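Local atomic coordinates of trimeric intracellular cation channel type 1B.2 (Caenorhabditis elegans, PDB entry 5EIK), a protein that forms homotrimeric potassium channels in intracellular membranes, binds phosphatidylinositol 4,5-bisphosphate and may supply potassium counter-ion flow during calcium release from intracellular stores. Residues Tyr21-Lys26 with Pro217-Tyr222; Leu154-Val159 with Val204-Arg209; Lys196-Ala201 with Gly227-Phe232. All coordinates share one frame; numbering follows the deposited sequence.

Contact 1. Residues Tyr21-Lys26 with Pro217-Tyr222; sequences YVQKLK and PHDLVY. With DMU (decyl-beta-D-maltopyranoside), chain K.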
loop_
_atom_site.group_PDB
_atom_site.type_symbol
_atom_site.label_atom_id
_atom_site.label_comp_id
_atom_site.label_asym_id
_atom_site.label_seq_id
_atom_site.Cartn_x
_atom_site.Cartn_y
_atom_site.Cartn_z
ATOM N N TYR A 21 -34.483 7.617 -15.824
ATOM C CA TYR A 21 -34.038 8.962 -16.127
ATOM C C TYR A 21 -32.687 9.259 -15.484
ATOM O O TYR A 21 -31.709 9.570 -16.169
ATOM C CB TYR A 21 -35.079 9.962 -15.624
ATOM C CG TYR A 21 -34.568 11.373 -15.604
ATOM C CD1 TYR A 21 -34.210 12.005 -16.783
ATOM C CD2 TYR A 21 -34.394 12.062 -14.401
ATOM C CE1 TYR A 21 -33.690 13.278 -16.772
ATOM C CE2 TYR A 21 -33.870 13.352 -14.381
ATOM C CZ TYR A 21 -33.519 13.952 -15.574
ATOM O OH TYR A 21 -32.999 15.225 -15.576
ATOM N N VAL A 22 -32.652 9.173 -14.158
ATOM C CA VAL A 22 -31.440 9.432 -13.402
ATOM C C VAL A 22 -30.308 8.529 -13.866
ATOM O O VAL A 22 -29.180 8.978 -14.043
ATOM C CB VAL A 22 -31.675 9.212 -11.896
ATOM C CG1 VAL A 22 -30.360 9.289 -11.145
ATOM C CG2 VAL A 22 -32.638 10.260 -11.370
ATOM N N GLN A 23 -30.622 7.259 -14.078
ATOM C CA GLN A 23 -29.633 6.286 -14.508
ATOM C C GLN A 23 -28.994 6.570 -15.870
ATOM O O GLN A 23 -27.911 6.066 -16.166
ATOM C CB GLN A 23 -30.255 4.892 -14.504
ATOM C CG GLN A 23 -29.324 3.792 -14.973
ATOM C CD GLN A 23 -29.795 2.417 -14.550
ATOM O OE1 GLN A 23 -30.956 2.056 -14.752
ATOM N NE2 GLN A 23 -28.892 1.636 -13.964
ATOM N N LYS A 24 -29.649 7.378 -16.695
ATOM C CA LYS A 24 -29.110 7.699 -18.015
ATOM C C LYS A 24 -28.419 9.062 -18.083
ATOM O O LYS A 24 -27.822 9.409 -19.102
ATOM C CB LYS A 24 -30.221 7.636 -19.069
ATOM C CG LYS A 24 -30.434 6.253 -19.682
ATOM C CD LYS A 24 -30.672 5.183 -18.624
ATOM C CE LYS A 24 -30.945 3.826 -19.258
ATOM N NZ LYS A 24 -32.206 3.823 -20.054
ATOM N N LEU A 25 -28.506 9.830 -17.002
ATOM C CA LEU A 25 -27.886 11.149 -16.943
ATOM C C LEU A 25 -26.421 11.111 -17.349
ATOM O O LEU A 25 -25.657 10.286 -16.854
ATOM C CB LEU A 25 -27.978 11.708 -15.530
ATOM C CG LEU A 25 -29.342 12.184 -15.061
ATOM C CD1 LEU A 25 -29.292 12.483 -13.573
ATOM C CD2 LEU A 25 -29.741 13.422 -15.855
ATOM N N LYS A 26 -26.026 12.005 -18.250
ATOM C CA LYS A 26 -24.632 12.068 -18.671
ATOM C C LYS A 26 -23.869 12.807 -17.566
ATOM O O LYS A 26 -23.995 14.026 -17.406
ATOM C CB LYS A 26 -24.497 12.813 -20.001
ATOM C CG LYS A 26 -23.074 12.813 -20.532
ATOM C CD LYS A 26 -22.585 11.394 -20.781
ATOM C CE LYS A 26 -21.094 11.260 -20.500
ATOM N NZ LYS A 26 -20.779 11.414 -19.048
ATOM N N PRO A 217 -38.535 -3.727 -10.115
ATOM C CA PRO A 217 -38.029 -3.171 -11.376
ATOM C C PRO A 217 -36.688 -2.507 -11.085
ATOM O O PRO A 217 -36.611 -1.621 -10.231
ATOM C CB PRO A 217 -39.091 -2.138 -11.755
ATOM C CG PRO A 217 -40.333 -2.647 -11.089
ATOM C CD PRO A 217 -39.819 -3.107 -9.749
ATOM N N HIS A 218 -35.641 -2.925 -11.785
ATOM C CA HIS A 218 -34.312 -2.368 -11.559
ATOM C C HIS A 218 -34.261 -0.844 -11.558
ATOM O O HIS A 218 -33.626 -0.246 -10.684
ATOM C CB HIS A 218 -33.324 -2.944 -12.577
ATOM C CG HIS A 218 -33.090 -4.415 -12.412
ATOM N ND1 HIS A 218 -32.243 -5.133 -13.226
ATOM C CD2 HIS A 218 -33.601 -5.303 -11.525
ATOM C CE1 HIS A 218 -32.240 -6.400 -12.850
ATOM N NE2 HIS A 218 -33.056 -6.529 -11.819
ATOM N N ASP A 219 -34.939 -0.210 -12.510
ATOM C CA ASP A 219 -34.938 1.248 -12.570
ATOM C C ASP A 219 -35.556 1.869 -11.327
ATOM O O ASP A 219 -35.273 3.017 -10.993
ATOM C CB ASP A 219 -35.676 1.754 -13.813
ATOM C CG ASP A 219 -34.776 1.825 -15.038
ATOM O OD1 ASP A 219 -33.618 2.273 -14.900
ATOM O OD2 ASP A 219 -35.231 1.449 -16.141
ATOM N N LEU A 220 -36.402 1.110 -10.644
ATOM C CA LEU A 220 -37.041 1.599 -9.433
ATOM C C LEU A 220 -36.085 1.426 -8.256
ATOM O O LEU A 220 -36.006 2.285 -7.378
ATOM C CB LEU A 220 -38.337 0.830 -9.174
ATOM C CG LEU A 220 -39.103 1.199 -7.902
ATOM C CD1 LEU A 220 -39.523 2.672 -7.938
ATOM C CD2 LEU A 220 -40.317 0.289 -7.779
ATOM N N VAL A 221 -35.367 0.305 -8.242
ATOM C CA VAL A 221 -34.404 0.035 -7.184
ATOM C C VAL A 221 -33.334 1.113 -7.279
ATOM O O VAL A 221 -32.908 1.685 -6.275
ATOM C CB VAL A 221 -33.734 -1.357 -7.357
ATOM C CG1 VAL A 221 -32.541 -1.476 -6.432
ATOM C CG2 VAL A 221 -34.733 -2.462 -7.042
ATOM N N TYR A 222 -32.919 1.396 -8.504
ATOM C CA TYR A 222 -31.913 2.411 -8.726
ATOM C C TYR A 222 -32.355 3.728 -8.099
ATOM O O TYR A 222 -31.577 4.399 -7.415
ATOM C CB TYR A 222 -31.683 2.627 -10.215
ATOM C CG TYR A 222 -30.378 3.321 -10.499
ATOM C CD1 TYR A 222 -29.194 2.591 -10.611
ATOM C CD2 TYR A 222 -30.311 4.710 -10.615
ATOM C CE1 TYR A 222 -27.971 3.228 -10.830
ATOM C CE2 TYR A 222 -29.092 5.356 -10.834
ATOM C CZ TYR A 222 -27.928 4.606 -10.941
ATOM O OH TYR A 222 -26.720 5.213 -11.166
HETATM C C1 DMU K . -27.159 16.071 -17.768
HETATM C C2 DMU K . -27.815 15.676 -19.118
HETATM C C3 DMU K . -29.386 16.028 -19.118
HETATM C C4 DMU K . -29.595 17.423 -18.566
HETATM O O5 DMU K . -29.073 17.515 -17.234
HETATM C C6 DMU K . -27.632 17.475 -17.308
HETATM O O7 DMU K . -30.056 16.091 -20.560
HETATM O O16 DMU K . -27.078 17.758 -16.012
HETATM C C18 DMU K . -26.991 19.184 -15.883
HETATM C C19 DMU K . -26.418 19.516 -14.502
HETATM C C22 DMU K . -26.999 20.829 -13.997
HETATM C C25 DMU K . -27.382 20.654 -12.531
HETATM C C28 DMU K . -28.062 21.935 -12.043
HETATM C C31 DMU K . -28.173 21.917 -10.519
HETATM C C34 DMU K . -26.983 22.674 -9.914
HETATM C C37 DMU K . -27.348 23.193 -8.516
HETATM C C40 DMU K . -26.109 23.150 -7.613
HETATM C C43 DMU K . -25.350 24.479 -7.724
HETATM O O49 DMU K . -25.742 16.101 -17.944
HETATM O O55 DMU K . -27.598 14.261 -19.311
HETATM C C57 DMU K . -31.090 17.738 -18.546
HETATM O O61 DMU K . -31.288 19.128 -18.275
HETATM C C5 DMU K . -30.464 14.442 -22.293
HETATM C C7 DMU K . -31.903 14.821 -22.676
HETATM C C8 DMU K . -32.912 14.104 -21.867
HETATM C C9 DMU K . -32.652 14.363 -20.365
HETATM O O1 DMU K . -31.334 14.004 -20.025
HETATM C C10 DMU K . -30.265 14.667 -20.801
HETATM O O2 DMU K . -34.166 14.579 -22.186
HETATM O O3 DMU K . -29.517 15.165 -23.003
HETATM O O4 DMU K . -32.139 14.515 -24.081
HETATM C C11 DMU K . -33.661 13.645 -19.468
HETATM O O6 DMU K . -33.477 14.010 -18.099
#
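Q23 lies over one face of the Y222 ring and V22 meets the edge of the same ring, so Y222 takes contacts from both residues near the end of helix 11-24. The Q23 CB methylene makes a CH-pi contact with Y222, 4.0 Å from the ring centroid and 19° off the ring normal. With CG anti to the backbone N (chi1 178°) and the chain extended beyond it, Q23 runs on across the ring, and its amide stacks on Y222 with the two planes 29° apart. V22 CG1 stands 4.1 Å from Y222 CE2, near the ring plane. This is the packed part of the contact. Replacing the Y222 ring by an alanine side chain removes the face under Q23 and the aromatic edge beside V22 CG1, and the glutamine is likely to be set free to turn. The other side of the contact is looser and more polar. The D219 carboxylate meets the far end of Q23, its plane turned steeply against that of the amide, while K24 NZ stays 5.5 Å from D219 OD2, too far for a salt bridge. At K26 the backbone bonds twice to a decyl maltoside head group: K26 N donates to O55 over 2.9 Å, nearly straight, and O49 donates to K26 O over 2.8 Å. The contact thus joins the N-terminal helix, probably lumenal, to the start of the last transmembrane helix. Helix 120-148 backs it, V132 against V22, and T135 and H136 against Y222; on another part of segment 217-222, H218 and V221 pack on helix 194-209.

Contact 2. Residues Leu154-Val159 with Val204-Arg209; sequences LVQILV and VFTLER. With DMU (decyl-beta-D-maltopyranoside), chain M.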
loop_
_atom_site.group_PDB
_atom_site.type_symbol
_atom_site.label_atom_id
_atom_site.label_comp_id
_atom_site.label_asym_id
_atom_site.label_seq_id
_atom_site.Cartn_x
_atom_site.Cartn_y
_atom_site.Cartn_z
ATOM N N LEU A 154 -18.557 -12.041 -3.964
ATOM C CA LEU A 154 -17.852 -11.248 -2.975
ATOM C C LEU A 154 -16.972 -10.192 -3.631
ATOM O O LEU A 154 -17.021 -9.026 -3.257
ATOM C CB LEU A 154 -17.012 -12.160 -2.094
ATOM C CG LEU A 154 -16.553 -11.557 -0.770
ATOM C CD1 LEU A 154 -17.721 -10.854 -0.093
ATOM C CD2 LEU A 154 -15.999 -12.667 0.113
ATOM N N VAL A 155 -16.167 -10.604 -4.606
ATOM C CA VAL A 155 -15.303 -9.670 -5.309
ATOM C C VAL A 155 -16.145 -8.554 -5.940
ATOM O O VAL A 155 -15.796 -7.372 -5.857
ATOM C CB VAL A 155 -14.500 -10.379 -6.415
ATOM C CG1 VAL A 155 -13.700 -9.367 -7.209
ATOM C CG2 VAL A 155 -13.564 -11.397 -5.800
ATOM N N GLN A 156 -17.255 -8.939 -6.562
ATOM C CA GLN A 156 -18.149 -7.989 -7.196
ATOM C C GLN A 156 -18.638 -6.943 -6.191
ATOM O O GLN A 156 -18.671 -5.749 -6.482
ATOM C CB GLN A 156 -19.331 -8.734 -7.803
ATOM C CG GLN A 156 -18.950 -9.621 -8.983
ATOM C CD GLN A 156 -20.020 -10.648 -9.306
ATOM O OE1 GLN A 156 -21.163 -10.521 -8.866
ATOM N NE2 GLN A 156 -19.659 -11.664 -10.078
ATOM N N ILE A 157 -19.006 -7.391 -4.999
ATOM C CA ILE A 157 -19.486 -6.470 -3.991
ATOM C C ILE A 157 -18.367 -5.545 -3.512
ATOM O O ILE A 157 -18.531 -4.324 -3.492
ATOM C CB ILE A 157 -20.094 -7.241 -2.802
ATOM C CG1 ILE A 157 -21.340 -7.992 -3.270
ATOM C CG2 ILE A 157 -20.500 -6.288 -1.698
ATOM C CD1 ILE A 157 -21.894 -8.966 -2.233
ATOM N N LEU A 158 -17.225 -6.119 -3.151
ATOM C CA LEU A 158 -16.104 -5.321 -2.673
ATOM C C LEU A 158 -15.654 -4.278 -3.692
ATOM O O LEU A 158 -15.344 -3.140 -3.334
ATOM C CB LEU A 158 -14.945 -6.239 -2.282
ATOM C CG LEU A 158 -15.328 -7.199 -1.154
ATOM C CD1 LEU A 158 -14.193 -8.174 -0.888
ATOM C CD2 LEU A 158 -15.676 -6.397 0.100
ATOM N N VAL A 159 -15.617 -4.658 -4.963
ATOM C CA VAL A 159 -15.221 -3.714 -5.993
ATOM C C VAL A 159 -16.230 -2.556 -6.040
ATOM O O VAL A 159 -15.847 -1.389 -6.152
ATOM C CB VAL A 159 -15.126 -4.406 -7.375
ATOM C CG1 VAL A 159 -15.022 -3.363 -8.487
ATOM C CG2 VAL A 159 -13.898 -5.313 -7.406
ATOM N N VAL A 204 -26.964 -4.915 -3.349
ATOM C CA VAL A 204 -28.187 -4.795 -4.132
ATOM C C VAL A 204 -27.943 -4.849 -5.633
ATOM O O VAL A 204 -28.676 -5.521 -6.351
ATOM C CB VAL A 204 -28.930 -3.485 -3.780
ATOM C CG1 VAL A 204 -30.001 -3.180 -4.821
ATOM C CG2 VAL A 204 -29.566 -3.620 -2.398
ATOM N N PHE A 205 -26.923 -4.143 -6.111
ATOM C CA PHE A 205 -26.621 -4.144 -7.535
ATOM C C PHE A 205 -26.048 -5.482 -7.963
ATOM O O PHE A 205 -26.241 -5.916 -9.094
ATOM C CB PHE A 205 -25.622 -3.032 -7.885
ATOM C CG PHE A 205 -26.186 -1.643 -7.771
ATOM C CD1 PHE A 205 -27.540 -1.398 -8.017
ATOM C CD2 PHE A 205 -25.358 -0.572 -7.455
ATOM C CE1 PHE A 205 -28.053 -0.109 -7.949
ATOM C CE2 PHE A 205 -25.862 0.724 -7.387
ATOM C CZ PHE A 205 -27.215 0.956 -7.634
ATOM N N THR A 206 -25.329 -6.132 -7.058
ATOM C CA THR A 206 -24.748 -7.422 -7.373
ATOM C C THR A 206 -25.882 -8.416 -7.531
ATOM O O THR A 206 -25.959 -9.127 -8.539
ATOM C CB THR A 206 -23.786 -7.890 -6.265
ATOM O OG1 THR A 206 -22.661 -7.004 -6.216
ATOM C CG2 THR A 206 -23.290 -9.302 -6.541
ATOM N N LEU A 207 -26.766 -8.453 -6.538
ATOM C CA LEU A 207 -27.918 -9.354 -6.576
ATOM C C LEU A 207 -28.722 -9.095 -7.841
ATOM O O LEU A 207 -29.117 -10.020 -8.558
ATOM C CB LEU A 207 -28.818 -9.122 -5.364
ATOM C CG LEU A 207 -28.283 -9.581 -4.010
ATOM C CD1 LEU A 207 -29.300 -9.248 -2.938
ATOM C CD2 LEU A 207 -28.009 -11.077 -4.044
ATOM N N GLU A 208 -28.960 -7.817 -8.098
ATOM C CA GLU A 208 -29.710 -7.383 -9.258
ATOM C C GLU A 208 -29.074 -7.928 -10.534
ATOM O O GLU A 208 -29.773 -8.338 -11.462
ATOM C CB GLU A 208 -29.733 -5.862 -9.282
ATOM C CG GLU A 208 -30.695 -5.270 -10.258
ATOM C CD GLU A 208 -30.842 -3.778 -10.080
ATOM O OE1 GLU A 208 -29.851 -3.055 -10.319
ATOM O OE2 GLU A 208 -31.944 -3.332 -9.696
ATOM N N ARG A 209 -27.747 -7.936 -10.567
ATOM C CA ARG A 209 -26.996 -8.425 -11.719
ATOM C C ARG A 209 -27.135 -9.934 -11.909
ATOM O O ARG A 209 -26.926 -10.455 -13.005
ATOM C CB ARG A 209 -25.516 -8.080 -11.556
ATOM C CG ARG A 209 -25.182 -6.639 -11.851
ATOM C CD ARG A 209 -25.032 -6.427 -13.341
ATOM N NE ARG A 209 -25.000 -5.012 -13.685
ATOM C CZ ARG A 209 -24.955 -4.549 -14.928
ATOM N NH1 ARG A 209 -24.932 -5.394 -15.952
ATOM N NH2 ARG A 209 -24.946 -3.242 -15.145
HETATM C C1 DMU M . -17.886 0.833 7.921
HETATM C C2 DMU M . -17.700 2.212 8.591
HETATM C C3 DMU M . -16.551 2.141 9.650
HETATM C C4 DMU M . -15.285 1.491 9.024
HETATM O O5 DMU M . -15.580 0.212 8.387
HETATM C C6 DMU M . -16.551 0.348 7.320
HETATM O O7 DMU M . -16.181 3.476 10.119
HETATM O O16 DMU M . -16.756 -0.935 6.697
HETATM C C18 DMU M . -15.987 -0.971 5.481
HETATM C C19 DMU M . -15.983 -2.399 4.914
HETATM C C22 DMU M . -17.340 -2.731 4.298
HETATM C C25 DMU M . -17.512 -4.250 4.223
HETATM C C28 DMU M . -17.536 -4.711 2.750
HETATM C C31 DMU M . -18.709 -5.673 2.471
HETATM C C34 DMU M . -18.794 -6.807 3.515
HETATM C C37 DMU M . -20.123 -7.559 3.332
HETATM C C40 DMU M . -19.982 -8.578 2.183
HETATM C C43 DMU M . -21.025 -9.687 2.341
HETATM O O49 DMU M . -18.885 0.934 6.884
HETATM O O55 DMU M . -18.933 2.549 9.248
HETATM C C57 DMU M . -14.242 1.277 10.126
HETATM O O61 DMU M . -12.957 1.133 9.527
HETATM C C5 DMU M . -16.749 5.295 11.540
HETATM C C7 DMU M . -15.297 5.647 11.908
HETATM C C8 DMU M . -14.820 4.758 13.009
HETATM C C9 DMU M . -15.067 3.294 12.741
HETATM O O1 DMU M . -16.434 2.990 12.353
HETATM C C10 DMU M . -16.922 3.825 11.209
HETATM O O2 DMU M . -13.541 5.089 13.304
HETATM O O3 DMU M . -17.196 6.014 10.433
HETATM O O4 DMU M . -15.218 7.056 12.215
HETATM C C11 DMU M . -14.598 2.479 13.881
HETATM O O6 DMU M . -14.677 1.062 13.624
#
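T206 reaches across to I157 and Q156 and carries the whole touch between segments 154-159 and 204-209. Its OG1 lies 3.4 Å from I157 CG1, the two side chains crossing at about a right angle, and its methyl CG2 lies 3.4 Å from Q156 OE1. CG2 is anti to the backbone N of T206 while OG1 sits beside that N (chi1 -66°), which brings the hydroxyl back over its own helix, where it bonds to S202 O one turn earlier. The Q156 amide is held at both ends: OE1 accepts from H210 NE2, just beyond the end of helix 194-209, and NE2 donates to Y149 O. A further link between the helices comes from S202 OG, hydrogen-bonded to I157 O. Around this centre, helix 120-148 packs V146 on Q156 and V142 on T206. Elsewhere on helix 153-165, L154, V155 and L158 pack on I95, I86 and L89 of a second subunit, and L158 CD2 touches C28 of a decyl maltoside tail at 3.7 Å. Both polar side chains are buried, yet each has hydrogen-bond partners outside the two segments. What T206 and Q156 offer each other directly is therefore van der Waals contact of a methyl and an amide oxygen already engaged, so the buried polar atoms of both side chains are satisfied within the protein, as a transmembrane site favours.

Contact 3. Residues Lys196-Ala201 with Gly227-Phe232; sequences KACVIA and GFFIYF. With DMU (decyl-beta-D-maltopyranoside), chain M.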
loop_
_atom_site.group_PDB
_atom_site.type_symbol
_atom_site.label_atom_id
_atom_site.label_comp_id
_atom_site.label_asym_id
_atom_site.label_seq_id
_atom_site.Cartn_x
_atom_site.Cartn_y
_atom_site.Cartn_z
ATOM N N LYS A 196 -21.384 2.352 4.743
ATOM C CA LYS A 196 -22.307 1.271 5.062
ATOM C C LYS A 196 -23.396 1.274 3.970
ATOM O O LYS A 196 -23.891 0.220 3.563
ATOM C CB LYS A 196 -22.923 1.494 6.446
ATOM C CG LYS A 196 -23.393 0.232 7.130
ATOM C CD LYS A 196 -23.303 0.377 8.647
ATOM C CE LYS A 196 -21.857 0.611 9.086
ATOM N NZ LYS A 196 -21.713 0.881 10.543
ATOM N N ALA A 197 -23.749 2.465 3.486
ATOM C CA ALA A 197 -24.742 2.602 2.425
ATOM C C ALA A 197 -24.169 2.105 1.088
ATOM O O ALA A 197 -24.901 1.554 0.262
ATOM C CB ALA A 197 -25.182 4.051 2.300
ATOM N N CYS A 198 -22.867 2.303 0.870
ATOM C CA CYS A 198 -22.228 1.822 -0.356
ATOM C C CYS A 198 -22.215 0.295 -0.343
ATOM O O CYS A 198 -22.311 -0.348 -1.396
ATOM C CB CYS A 198 -20.782 2.311 -0.464
ATOM S SG CYS A 198 -20.557 4.066 -0.773
ATOM N N VAL A 199 -22.082 -0.284 0.848
ATOM C CA VAL A 199 -22.062 -1.738 0.981
ATOM C C VAL A 199 -23.420 -2.270 0.559
ATOM O O VAL A 199 -23.511 -3.165 -0.289
ATOM C CB VAL A 199 -21.754 -2.176 2.439
ATOM C CG1 VAL A 199 -21.892 -3.697 2.586
ATOM C CG2 VAL A 199 -20.332 -1.757 2.811
ATOM N N ILE A 200 -24.475 -1.694 1.128
ATOM C CA ILE A 200 -25.839 -2.112 0.797
ATOM C C ILE A 200 -26.108 -1.926 -0.692
ATOM O O ILE A 200 -26.573 -2.844 -1.368
ATOM C CB ILE A 200 -26.888 -1.317 1.619
ATOM C CG1 ILE A 200 -26.699 -1.600 3.114
ATOM C CG2 ILE A 200 -28.299 -1.702 1.196
ATOM C CD1 ILE A 200 -26.685 -3.081 3.462
ATOM N N ALA A 201 -25.804 -0.740 -1.203
ATOM C CA ALA A 201 -26.013 -0.457 -2.616
ATOM C C ALA A 201 -25.274 -1.471 -3.482
ATOM O O ALA A 201 -25.798 -1.955 -4.494
ATOM C CB ALA A 201 -25.532 0.961 -2.951
ATOM N N GLY A 227 -31.983 7.752 -3.993
ATOM C CA GLY A 227 -32.786 8.453 -3.010
ATOM C C GLY A 227 -32.224 8.340 -1.612
ATOM O O GLY A 227 -32.143 9.332 -0.889
ATOM N N PHE A 228 -31.839 7.132 -1.220
ATOM C CA PHE A 228 -31.276 6.938 0.106
ATOM C C PHE A 228 -29.947 7.661 0.250
ATOM O O PHE A 228 -29.682 8.261 1.295
ATOM C CB PHE A 228 -31.116 5.447 0.423
ATOM C CG PHE A 228 -32.336 4.837 1.057
ATOM C CD1 PHE A 228 -32.762 5.258 2.317
ATOM C CD2 PHE A 228 -33.083 3.873 0.386
ATOM C CE1 PHE A 228 -33.916 4.730 2.901
ATOM C CE2 PHE A 228 -34.240 3.337 0.960
ATOM C CZ PHE A 228 -34.656 3.770 2.221
ATOM N N PHE A 229 -29.115 7.623 -0.789
ATOM C CA PHE A 229 -27.828 8.312 -0.722
ATOM C C PHE A 229 -28.058 9.793 -0.497
ATOM O O PHE A 229 -27.475 10.387 0.417
ATOM C CB PHE A 229 -27.006 8.131 -2.003
ATOM C CG PHE A 229 -26.165 6.887 -2.019
ATOM C CD1 PHE A 229 -25.320 6.585 -0.954
ATOM C CD2 PHE A 229 -26.203 6.021 -3.109
ATOM C CE1 PHE A 229 -24.523 5.436 -0.975
ATOM C CE2 PHE A 229 -25.412 4.871 -3.141
ATOM C CZ PHE A 229 -24.570 4.577 -2.072
ATOM N N ILE A 230 -28.912 10.391 -1.324
ATOM C CA ILE A 230 -29.195 11.811 -1.192
ATOM C C ILE A 230 -29.756 12.102 0.189
ATOM O O ILE A 230 -29.376 13.084 0.823
ATOM C CB ILE A 230 -30.200 12.297 -2.255
ATOM C CG1 ILE A 230 -29.593 12.158 -3.650
ATOM C CG2 ILE A 230 -30.557 13.765 -2.003
ATOM C CD1 ILE A 230 -30.602 12.359 -4.787
ATOM N N TYR A 231 -30.653 11.242 0.662
ATOM C CA TYR A 231 -31.246 11.443 1.971
ATOM C C TYR A 231 -30.203 11.460 3.083
ATOM O O TYR A 231 -30.050 12.461 3.782
ATOM C CB TYR A 231 -32.272 10.360 2.280
ATOM C CG TYR A 231 -32.808 10.486 3.683
ATOM C CD1 TYR A 231 -33.721 11.484 4.010
ATOM C CD2 TYR A 231 -32.345 9.653 4.702
ATOM C CE1 TYR A 231 -34.159 11.656 5.320
ATOM C CE2 TYR A 231 -32.774 9.816 6.015
ATOM C CZ TYR A 231 -33.681 10.821 6.318
ATOM O OH TYR A 231 -34.101 10.994 7.617
ATOM N N PHE A 232 -29.497 10.349 3.262
ATOM C CA PHE A 232 -28.482 10.275 4.308
ATOM C C PHE A 232 -27.486 11.421 4.202
ATOM O O PHE A 232 -27.036 11.960 5.214
ATOM C CB PHE A 232 -27.740 8.937 4.249
ATOM C CG PHE A 232 -28.570 7.766 4.690
ATOM C CD1 PHE A 232 -29.171 7.758 5.946
ATOM C CD2 PHE A 232 -28.756 6.670 3.850
ATOM C CE1 PHE A 232 -29.946 6.676 6.358
ATOM C CE2 PHE A 232 -29.530 5.581 4.254
ATOM C CZ PHE A 232 -30.126 5.585 5.509
HETATM C C1 DMU M . -17.886 0.833 7.921
HETATM C C2 DMU M . -17.700 2.212 8.591
HETATM C C3 DMU M . -16.551 2.141 9.650
HETATM C C4 DMU M . -15.285 1.491 9.024
HETATM O O5 DMU M . -15.580 0.212 8.387
HETATM C C6 DMU M . -16.551 0.348 7.320
HETATM O O7 DMU M . -16.181 3.476 10.119
HETATM O O16 DMU M . -16.756 -0.935 6.697
HETATM C C18 DMU M . -15.987 -0.971 5.481
HETATM C C19 DMU M . -15.983 -2.399 4.914
HETATM C C22 DMU M . -17.340 -2.731 4.298
HETATM C C25 DMU M . -17.512 -4.250 4.223
HETATM C C28 DMU M . -17.536 -4.711 2.750
HETATM C C31 DMU M . -18.709 -5.673 2.471
HETATM C C34 DMU M . -18.794 -6.807 3.515
HETATM C C37 DMU M . -20.123 -7.559 3.332
HETATM C C40 DMU M . -19.982 -8.578 2.183
HETATM C C43 DMU M . -21.025 -9.687 2.341
HETATM O O49 DMU M . -18.885 0.934 6.884
HETATM O O55 DMU M . -18.933 2.549 9.248
HETATM C C57 DMU M . -14.242 1.277 10.126
HETATM O O61 DMU M . -12.957 1.133 9.527
HETATM C C5 DMU M . -16.749 5.295 11.540
HETATM C C7 DMU M . -15.297 5.647 11.908
HETATM C C8 DMU M . -14.820 4.758 13.009
HETATM C C9 DMU M . -15.067 3.294 12.741
HETATM O O1 DMU M . -16.434 2.990 12.353
HETATM C C10 DMU M . -16.922 3.825 11.209
HETATM O O2 DMU M . -13.541 5.089 13.304
HETATM O O3 DMU M . -17.196 6.014 10.433
HETATM O O4 DMU M . -15.218 7.056 12.215
HETATM C C11 DMU M . -14.598 2.479 13.881
HETATM O O6 DMU M . -14.677 1.062 13.624
#
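F229 pushes its ring into the shallow hollow between A197 and A201, the meeting place in an antiparallel hairpin of the last two transmembrane helices. The short axes of 196-201 and 227-232 run at 175° to each other and 10.8 Å apart, and F229 is the main bump that fills the space between the segments. The hollow exists because two alanines lie four residues apart on the facing side of helix 194-209: A197 CB touches F229 CE1 at 3.6 Å and A201 CB touches F229 CZ at 3.8 Å, each methyl coming at the ring obliquely. F229 CG is anti to the carbonyl carbon (chi1 -86°), which swings the ring out from the flank of its helix into this groove. C198 forms a third wall. Its sulfur is 5.2 Å from the F229 ring centroid and 66° off the ring normal, an oblique sulfur-aromatic contact. Helix 120-148 closes the hollow with E131, T135 and I138 against F229 and I138 also against C198; R134 of that helix, a ligand of phosphatidylinositol 4,5-bisphosphate, has its side chain about 4 Å from that of F229 at the nearest atoms. The lipid itself comes within about 5 Å of C198, so this packing borders the lipid site. Elsewhere on helix 194-209, V199 CG2 rests on C22 of a decyl maltoside tail at 3.5 Å, K196 NZ donates to K57 O of a second subunit, and V199 and I200 pack on F60 of that subunit. At the bottom of the hollow the bump meets backbone as well as methyls: C198 N lies at the edge of the F229 ring, near its plane, 4.0 Å from CE1.

Overall arrangement
Along the chain the segments run 21-26, 154-159, 196-201, 204-209, 217-222 and 227-232, all of them helical in whole or in part. Helix 194-209 serves contacts 2 and 3 and helix 218-238 serves contacts 1 and 3, so this consecutive pair of helices takes part in all three contacts. Centres of contacts 1 and 2 are 17 Å apart, yet they touch through V221 on V204 and Y222 on F205; contact 3 lies 15 Å from each. Helix 120-148, which carries the lipid ligand R134, backs all three. Contacts 2 and 3 also reach a second subunit, linking packing within the chain to the trimer interface, whereas contact 1 fastens the N-terminal helix, probably lumenal.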